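Local coordinates for protein tryptophan decarboxylase 1 (Oryza sativa subsp. japonica, PDB 6KHO) that decarboxylates L-tryptophan to tryptamine and 5-hydroxy-L-tryptophan to serotonin with the help of pyridoxal 5'-phosphate, working as a homodimer, at residues W145-M157 with R312-M326. Sequence-based numbering, arbitrary orientation.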
ATOM      1  N   TRP A 145      -0.226  10.682  18.995  1.00 25.45           N
ATOM      2  CA  TRP A 145       0.114  12.098  18.911  1.00 25.92           C
ATOM      3  C   TRP A 145      -0.831  12.837  17.975  1.00 26.62           C
ATOM      4  O   TRP A 145      -1.297  13.935  18.293  1.00 29.21           O
ATOM      5  CB  TRP A 145       1.550  12.284  18.414  1.00 24.89           C
ATOM      6  CG  TRP A 145       2.648  12.057  19.406  1.00 28.77           C
ATOM      7  CD1 TRP A 145       2.572  11.436  20.625  1.00 28.56           C
ATOM      8  CD2 TRP A 145       4.019  12.442  19.235  1.00 26.15           C
ATOM      9  NE1 TRP A 145       3.819  11.416  21.219  1.00 27.38           N
ATOM     10  CE2 TRP A 145       4.718  12.032  20.385  1.00 28.27           C
ATOM     11  CE3 TRP A 145       4.717  13.101  18.218  1.00 24.48           C
ATOM     12  CZ2 TRP A 145       6.091  12.260  20.544  1.00 28.58           C
ATOM     13  CZ3 TRP A 145       6.071  13.331  18.376  1.00 27.16           C
ATOM     14  CH2 TRP A 145       6.746  12.906  19.531  1.00 27.62           C
ATOM     15  N   LEU A 146      -1.076  12.277  16.786  1.00 24.19           N
ATOM     16  CA  LEU A 146      -1.982  12.928  15.833  1.00 26.76           C
ATOM     17  C   LEU A 146      -3.404  13.015  16.387  1.00 28.23           C
ATOM     18  O   LEU A 146      -4.095  14.030  16.205  1.00 26.62           O
ATOM     19  CB  LEU A 146      -1.975  12.167  14.503  1.00 23.04           C
ATOM     20  CG  LEU A 146      -2.960  12.672  13.435  1.00 26.10           C
ATOM     21  CD1 LEU A 146      -2.684  14.144  13.075  1.00 24.52           C
ATOM     22  CD2 LEU A 146      -2.875  11.784  12.190  1.00 27.97           C
ATOM     23  N   ALA A 147      -3.862  11.956  17.059  1.00 27.81           N
ATOM     24  CA  ALA A 147      -5.175  12.003  17.694  1.00 27.63           C
ATOM     25  C   ALA A 147      -5.244  13.123  18.730  1.00 30.13           C
ATOM     26  O   ALA A 147      -6.289  13.766  18.892  1.00 30.41           O
ATOM     27  CB  ALA A 147      -5.504  10.649  18.327  1.00 28.18           C
ATOM     28  N   GLN A 148      -4.138  13.381  19.435  1.00 31.35           N
ATOM     29  CA  GLN A 148      -4.110  14.498  20.382  1.00 31.09           C
ATOM     30  C   GLN A 148      -4.194  15.835  19.659  1.00 33.11           C
ATOM     31  O   GLN A 148      -4.943  16.723  20.077  1.00 32.72           O
ATOM     32  CB  GLN A 148      -2.848  14.453  21.242  1.00 30.34           C
ATOM     33  CG  GLN A 148      -2.776  13.290  22.211  1.00 29.84           C
ATOM     34  CD  GLN A 148      -1.467  13.265  22.976  1.00 34.67           C
ATOM     35  OE1 GLN A 148      -1.049  14.274  23.543  1.00 31.79           O
ATOM     36  NE2 GLN A 148      -0.805  12.110  22.985  1.00 31.08           N
ATOM     37  N   MET A 149      -3.428  16.002  18.573  1.00 31.86           N
ATOM     38  CA  MET A 149      -3.523  17.236  17.789  1.00 31.28           C
ATOM     39  C   MET A 149      -4.947  17.461  17.281  1.00 33.38           C
ATOM     40  O   MET A 149      -5.453  18.592  17.303  1.00 31.00           O
ATOM     41  CB  MET A 149      -2.546  17.200  16.611  1.00 28.60           C
ATOM     42  CG  MET A 149      -1.079  17.068  16.996  1.00 32.52           C
ATOM     43  SD  MET A 149       0.034  17.687  15.715  1.00 35.03           S
ATOM     44  CE  MET A 149      -0.421  16.684  14.294  1.00 33.07           C
ATOM     45  N   LEU A 150      -5.599  16.400  16.807  1.00 29.26           N
ATOM     46  CA  LEU A 150      -6.960  16.488  16.290  1.00 31.10           C
ATOM     47  C   LEU A 150      -7.998  16.598  17.391  1.00 35.21           C
ATOM     48  O   LEU A 150      -9.183  16.792  17.089  1.00 34.90           O
ATOM     49  CB  LEU A 150      -7.296  15.259  15.445  1.00 29.95           C
ATOM     50  CG  LEU A 150      -6.523  15.069  14.144  1.00 32.61           C
ATOM     51  CD1 LEU A 150      -6.790  13.676  13.576  1.00 30.11           C
ATOM     52  CD2 LEU A 150      -6.932  16.140  13.161  1.00 33.52           C
ATOM     53  N   ASN A 151      -7.591  16.439  18.645  1.00 34.83           N
ATOM     54  CA  ASN A 151      -8.526  16.404  19.758  1.00 36.30           C
ATOM     55  C   ASN A 151      -9.597  15.341  19.554  1.00 36.12           C
ATOM     56  O   ASN A 151     -10.774  15.556  19.855  1.00 32.93           O
ATOM     57  CB  ASN A 151      -9.158  17.771  19.978  1.00 37.50           C
ATOM     58  CG  ASN A 151      -8.613  18.436  21.181  1.00 47.03           C
ATOM     59  OD1 ASN A 151      -9.006  18.115  22.301  1.00 56.30           O
ATOM     60  ND2 ASN A 151      -7.655  19.331  20.979  1.00 48.41           N
ATOM     61  N   LEU A 152      -9.197  14.182  19.034  1.00 32.61           N
ATOM     62  CA  LEU A 152     -10.140  13.078  18.976  1.00 34.70           C
ATOM     63  C   LEU A 152     -10.554  12.676  20.391  1.00 39.32           C
ATOM     64  O   LEU A 152      -9.755  12.769  21.325  1.00 35.05           O
ATOM     65  CB  LEU A 152      -9.539  11.878  18.252  1.00 33.96           C
ATOM     66  CG  LEU A 152      -9.260  12.039  16.756  1.00 32.77           C
ATOM     67  CD1 LEU A 152      -8.864  10.695  16.170  1.00 30.13           C
ATOM     68  CD2 LEU A 152     -10.480  12.588  16.017  1.00 36.01           C
ATOM     69  N   PRO A 153     -11.806  12.261  20.581  1.00 37.68           N
ATOM     70  CA  PRO A 153     -12.195  11.642  21.853  1.00 42.13           C
ATOM     71  C   PRO A 153     -11.257  10.494  22.211  1.00 43.29           C
ATOM     72  O   PRO A 153     -10.719   9.806  21.334  1.00 37.95           O
ATOM     73  CB  PRO A 153     -13.617  11.133  21.583  1.00 36.13           C
ATOM     74  CG  PRO A 153     -14.121  12.001  20.482  1.00 42.12           C
ATOM     75  CD  PRO A 153     -12.934  12.389  19.644  1.00 36.46           C
ATOM     76  N   THR A 154     -11.068  10.287  23.518  1.00 41.26           N
ATOM     77  CA  THR A 154     -10.148   9.250  23.977  1.00 41.82           C
ATOM     78  C   THR A 154     -10.629   7.859  23.596  1.00 38.91           C
ATOM     79  O   THR A 154      -9.820   6.924  23.550  1.00 40.96           O
ATOM     80  CB  THR A 154      -9.946   9.323  25.498  1.00 44.29           C
ATOM     81  OG1 THR A 154     -11.215   9.410  26.146  1.00 48.65           O
ATOM     82  CG2 THR A 154      -9.123  10.534  25.873  1.00 47.97           C
ATOM     83  N   SER A 155     -11.921   7.703  23.303  1.00 38.42           N
ATOM     84  CA  SER A 155     -12.419   6.420  22.829  1.00 37.00           C
ATOM     85  C   SER A 155     -11.745   5.968  21.530  1.00 35.19           C
ATOM     86  O   SER A 155     -11.841   4.787  21.182  1.00 35.68           O
ATOM     87  CB  SER A 155     -13.939   6.487  22.644  1.00 37.69           C
ATOM     88  OG  SER A 155     -14.309   7.562  21.793  1.00 37.41           O
ATOM     89  N   PHE A 156     -11.056   6.860  20.813  1.00 34.65           N
ATOM     90  CA  PHE A 156     -10.398   6.471  19.565  1.00 34.85           C
ATOM     91  C   PHE A 156      -8.933   6.077  19.733  1.00 37.18           C
ATOM     92  O   PHE A 156      -8.301   5.695  18.744  1.00 34.84           O
ATOM     93  CB  PHE A 156     -10.503   7.594  18.523  1.00 30.54           C
ATOM     94  CG  PHE A 156     -11.856   7.681  17.860  1.00 33.32           C
ATOM     95  CD1 PHE A 156     -12.195   6.801  16.840  1.00 30.55           C
ATOM     96  CD2 PHE A 156     -12.791   8.632  18.266  1.00 36.38           C
ATOM     97  CE1 PHE A 156     -13.446   6.855  16.222  1.00 28.63           C
ATOM     98  CE2 PHE A 156     -14.046   8.705  17.657  1.00 33.58           C
ATOM     99  CZ  PHE A 156     -14.377   7.809  16.634  1.00 31.96           C
ATOM    100  N   MET A 157      -8.364   6.129  20.935  1.00 33.26           N
ATOM    101  CA  MET A 157      -7.000   5.634  21.079  1.00 41.10           C
ATOM    102  C   MET A 157      -6.872   4.808  22.356  1.00 42.87           C
ATOM    103  O   MET A 157      -7.813   4.690  23.148  1.00 47.45           O
ATOM    104  CB  MET A 157      -5.988   6.783  21.013  1.00 46.94           C
ATOM    105  CG  MET A 157      -4.698   6.449  20.220  1.00 45.94           C
ATOM    106  SD  MET A 157      -4.868   5.612  18.597  1.00 49.14           S
ATOM    107  CE  MET A 157      -3.195   4.932  18.496  1.00 36.48           C
ATOM    108  N   ARG A 312     -11.962  22.689  14.243  1.00 36.92           N
ATOM    109  CA  ARG A 312     -12.310  21.447  14.919  1.00 36.95           C
ATOM    110  C   ARG A 312     -13.823  21.258  15.054  1.00 39.42           C
ATOM    111  O   ARG A 312     -14.279  20.131  15.282  1.00 38.38           O
ATOM    112  CB  ARG A 312     -11.602  21.420  16.283  1.00 39.51           C
ATOM    113  CG  ARG A 312     -11.790  20.164  17.130  1.00 37.16           C
ATOM    114  CD  ARG A 312     -11.660  18.861  16.343  1.00 35.03           C
ATOM    115  NE  ARG A 312     -11.914  17.726  17.227  1.00 33.55           N
ATOM    116  CZ  ARG A 312     -13.123  17.363  17.655  1.00 37.73           C
ATOM    117  NH1 ARG A 312     -14.207  18.033  17.265  1.00 36.98           N
ATOM    118  NH2 ARG A 312     -13.250  16.329  18.478  1.00 36.73           N
ATOM    119  N   HIS A 313     -14.619  22.320  14.862  1.00 37.66           N
ATOM    120  CA  HIS A 313     -16.072  22.163  14.940  1.00 39.20           C
ATOM    121  C   HIS A 313     -16.630  21.299  13.815  1.00 40.71           C
ATOM    122  O   HIS A 313     -17.715  20.726  13.974  1.00 39.33           O
ATOM    123  CB  HIS A 313     -16.769  23.526  14.930  1.00 39.99           C
ATOM    124  CG  HIS A 313     -16.604  24.281  13.650  1.00 40.48           C
ATOM    125  ND1 HIS A 313     -17.504  24.188  12.609  1.00 40.85           N
ATOM    126  CD2 HIS A 313     -15.641  25.143  13.240  1.00 39.29           C
ATOM    127  CE1 HIS A 313     -17.103  24.958  11.614  1.00 38.21           C
ATOM    128  NE2 HIS A 313     -15.975  25.546  11.969  1.00 40.61           N
ATOM    129  N   HIS A 314     -15.917  21.186  12.687  1.00 36.55           N
ATOM    130  CA  HIS A 314     -16.373  20.312  11.611  1.00 37.26           C
ATOM    131  C   HIS A 314     -16.392  18.848  12.019  1.00 36.50           C
ATOM    132  O   HIS A 314     -16.981  18.029  11.303  1.00 33.76           O
ATOM    133  CB  HIS A 314     -15.489  20.479  10.369  1.00 35.79           C
ATOM    134  CG  HIS A 314     -15.619  21.818   9.715  1.00 39.02           C
ATOM    135  ND1 HIS A 314     -16.795  22.256   9.143  1.00 37.71           N
ATOM    136  CD2 HIS A 314     -14.724  22.820   9.549  1.00 39.76           C
ATOM    137  CE1 HIS A 314     -16.615  23.465   8.645  1.00 40.47           C
ATOM    138  NE2 HIS A 314     -15.366  23.832   8.877  1.00 40.59           N
ATOM    139  N   LEU A 315     -15.747  18.493  13.127  1.00 34.61           N
ATOM    140  CA  LEU A 315     -15.728  17.114  13.597  1.00 36.16           C
ATOM    141  C   LEU A 315     -16.630  16.897  14.805  1.00 38.92           C
ATOM    142  O   LEU A 315     -16.617  15.806  15.384  1.00 39.80           O
ATOM    143  CB  LEU A 315     -14.295  16.687  13.928  1.00 35.32           C
ATOM    144  CG  LEU A 315     -13.380  16.449  12.726  1.00 35.53           C
ATOM    145  CD1 LEU A 315     -12.028  15.894  13.197  1.00 31.71           C
ATOM    146  CD2 LEU A 315     -14.054  15.503  11.741  1.00 34.38           C
ATOM    147  N   ASP A 316     -17.407  17.901  15.209  1.00 40.35           N
ATOM    148  CA  ASP A 316     -18.331  17.692  16.319  1.00 40.79           C
ATOM    149  C   ASP A 316     -19.280  16.539  16.001  1.00 38.72           C
ATOM    150  O   ASP A 316     -19.816  16.440  14.894  1.00 39.55           O
ATOM    151  CB  ASP A 316     -19.100  18.977  16.618  1.00 43.02           C
ATOM    152  CG  ASP A 316     -18.211  20.045  17.252  1.00 47.61           C
ATOM    153  OD1 ASP A 316     -17.003  19.773  17.456  1.00 47.07           O
ATOM    154  OD2 ASP A 316     -18.711  21.150  17.544  1.00 48.89           O
ATOM    155  N   GLY A 317     -19.443  15.639  16.961  1.00 37.31           N
ATOM    156  CA  GLY A 317     -20.202  14.427  16.756  1.00 35.77           C
ATOM    157  C   GLY A 317     -19.359  13.204  16.473  1.00 36.83           C
ATOM    158  O   GLY A 317     -19.897  12.085  16.488  1.00 33.85           O
ATOM    159  N   VAL A 318     -18.054  13.383  16.208  1.00 34.79           N
ATOM    160  CA  VAL A 318     -17.188  12.245  15.912  1.00 33.21           C
ATOM    161  C   VAL A 318     -17.167  11.269  17.079  1.00 33.18           C
ATOM    162  O   VAL A 318     -16.976  10.062  16.886  1.00 33.89           O
ATOM    163  CB  VAL A 318     -15.765  12.729  15.545  1.00 34.81           C
ATOM    164  CG1 VAL A 318     -15.074  13.342  16.754  1.00 36.05           C
ATOM    165  CG2 VAL A 318     -14.943  11.582  14.995  1.00 33.99           C
ATOM    166  N   GLU A 319     -17.410  11.756  18.301  1.00 34.32           N
ATOM    167  CA  GLU A 319     -17.492  10.860  19.447  1.00 34.79           C
ATOM    168  C   GLU A 319     -18.625   9.845  19.328  1.00 37.47           C
ATOM    169  O   GLU A 319     -18.671   8.903  20.125  1.00 36.51           O
ATOM    170  CB  GLU A 319     -17.653  11.674  20.740  1.00 38.27           C
ATOM    171  CG  GLU A 319     -19.001  12.374  20.887  1.00 42.49           C
ATOM    172  CD  GLU A 319     -19.032  13.744  20.216  1.00 46.16           C
ATOM    173  OE1 GLU A 319     -18.099  14.076  19.441  1.00 42.77           O
ATOM    174  OE2 GLU A 319     -20.007  14.491  20.459  1.00 53.56           O
ATOM    175  N   ARG A 320     -19.527  10.000  18.360  1.00 32.53           N
ATOM    176  CA  ARG A 320     -20.625   9.065  18.170  1.00 34.36           C
ATOM    177  C   ARG A 320     -20.495   8.207  16.915  1.00 37.65           C
ATOM    178  O   ARG A 320     -21.407   7.424  16.638  1.00 32.36           O
ATOM    179  CB  ARG A 320     -21.959   9.824  18.138  1.00 40.06           C
ATOM    180  CG  ARG A 320     -22.211  10.652  19.392  1.00 38.80           C
ATOM    181  CD  ARG A 320     -23.708  10.904  19.630  1.00 41.14           C
ATOM    182  NE  ARG A 320     -24.272  11.855  18.675  1.00 39.86           N
ATOM    183  CZ  ARG A 320     -23.984  13.154  18.641  1.00 41.52           C
ATOM    184  NH1 ARG A 320     -23.128  13.683  19.507  1.00 41.76           N
ATOM    185  NH2 ARG A 320     -24.567  13.933  17.739  1.00 43.05           N
ATOM    186  N   VAL A 321     -19.404   8.311  16.159  1.00 31.57           N
ATOM    187  CA  VAL A 321     -19.233   7.507  14.958  1.00 29.94           C
ATOM    188  C   VAL A 321     -18.359   6.303  15.283  1.00 31.13           C
ATOM    189  O   VAL A 321     -17.771   6.205  16.354  1.00 30.31           O
ATOM    190  CB  VAL A 321     -18.650   8.323  13.778  1.00 32.59           C
ATOM    191  CG1 VAL A 321     -19.494   9.548  13.510  1.00 28.71           C
ATOM    192  CG2 VAL A 321     -17.205   8.697  14.048  1.00 26.66           C
ATOM    193  N   ASP A 322     -18.291   5.355  14.355  1.00 28.94           N
ATOM    194  CA  ASP A 322     -17.513   4.148  14.592  1.00 26.29           C
ATOM    195  C   ASP A 322     -16.062   4.266  14.141  1.00 28.13           C
ATOM    196  O   ASP A 322     -15.187   3.589  14.702  1.00 25.03           O
ATOM    197  CB  ASP A 322     -18.173   2.975  13.883  1.00 27.27           C
ATOM    198  CG  ASP A 322     -19.513   2.637  14.502  1.00 30.03           C
ATOM    199  OD1 ASP A 322     -19.507   2.021  15.581  1.00 33.74           O
ATOM    200  OD2 ASP A 322     -20.544   3.024  13.937  1.00 31.62           O
ATOM    201  N   SER A 323     -15.792   5.101  13.146  1.00 27.97           N
ATOM    202  CA  SER A 323     -14.455   5.160  12.569  1.00 26.86           C
ATOM    203  C   SER A 323     -14.296   6.475  11.821  1.00 28.27           C
ATOM    204  O   SER A 323     -15.275   7.086  11.388  1.00 25.15           O
ATOM    205  CB  SER A 323     -14.207   3.973  11.642  1.00 25.66           C
ATOM    206  OG  SER A 323     -15.178   3.931  10.617  1.00 26.24           O
ATOM    207  N   ILE A 324     -13.043   6.902  11.679  1.00 26.90           N
ATOM    208  CA  ILE A 324     -12.716   8.143  10.983  1.00 24.84           C
ATOM    209  C   ILE A 324     -11.326   7.972  10.384  1.00 26.44           C
ATOM    210  O   ILE A 324     -10.444   7.374  11.004  1.00 25.77           O
ATOM    211  CB  ILE A 324     -12.786   9.372  11.923  1.00 25.13           C
ATOM    212  CG1 ILE A 324     -12.327  10.648  11.198  1.00 30.97           C
ATOM    213  CG2 ILE A 324     -11.940   9.167  13.157  1.00 29.32           C
ATOM    214  CD1 ILE A 324     -12.749  11.952  11.894  1.00 32.20           C
ATOM    215  N   SER A 325     -11.147   8.456   9.158  1.00 25.90           N
ATOM    216  CA  SER A 325      -9.853   8.417   8.498  1.00 27.93           C
ATOM    217  C   SER A 325      -9.512   9.795   7.955  1.00 29.50           C
ATOM    218  O   SER A 325     -10.400  10.581   7.605  1.00 27.87           O
ATOM    219  CB  SER A 325      -9.818   7.380   7.362  1.00 28.20           C
ATOM    220  OG  SER A 325     -10.844   7.614   6.400  1.00 28.30           O
ATOM    221  N   MET A 326      -8.211  10.078   7.904  1.00 24.96           N
ATOM    222  CA  MET A 326      -7.696  11.259   7.235  1.00 28.67           C
ATOM    223  C   MET A 326      -6.295  10.938   6.734  1.00 29.09           C
ATOM    224  O   MET A 326      -5.652   9.985   7.191  1.00 28.26           O
ATOM    225  CB  MET A 326      -7.682  12.483   8.161  1.00 28.14           C
ATOM    226  CG  MET A 326      -7.114  12.204   9.507  1.00 30.81           C
ATOM    227  SD  MET A 326      -5.375  12.641   9.565  1.00 46.77           S
ATOM    228  CE  MET A 326      -5.599  14.312  10.142  1.00 32.66           C
TER
HETATM  229  O   HOH W   1     -16.715   8.318  22.037  1.00 39.98           O
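Arg312 grips two successive carbonyls where the chain turns out of helix 133-149. Its NE donates to Leu150 O at 2.9 Å, in the guanidinium plane, while NH2 reaches Asn151 O, also at 2.9 Å, from above that carbonyl's plane. These carbonyls lie where the helix gives way to loop, and Asn151, at positive phi, makes the Schellman motif; a cationic side chain suits the partial negative charge expected there. Arg312 CG lies anti to the backbone N (chi1 -177°) and the chain bends at chi2, which carries the guanidinium to both oxygens, and Arg312 NH1 meets Asp316 OD1 in a salt bridge at 3.3 Å. A leucine in place of Arg312 would probably leave both carbonyls without these donors and Asp316 without this cationic partner.

Packing takes over beyond the polar cluster. The rigid ring of Pro153 sets CD against Val318 CG1 (3.7 Å) and CG against Glu319 CB. The flat ring of Phe156 presents an edge to backbone and a face to a side chain: Val318 O lies in plane at its edge, 3.3 Å from Phe156 CE2, and Ile324 CG2 sits over one face. The flexible Met326, bent at chi2 and chi3, meets Leu146 and Leu150 tip to tip, Met326 SD lying 3.7 Å from Leu146 CD2.

Strand 323-326 runs inside the seven-stranded mixed sheet of the PLP-binding domain, between strands 294-298 and 339-343. Leu146 also packs on strand 339-343, while helix 386-420 covers Trp145 and Met149, which further touch the second subunit.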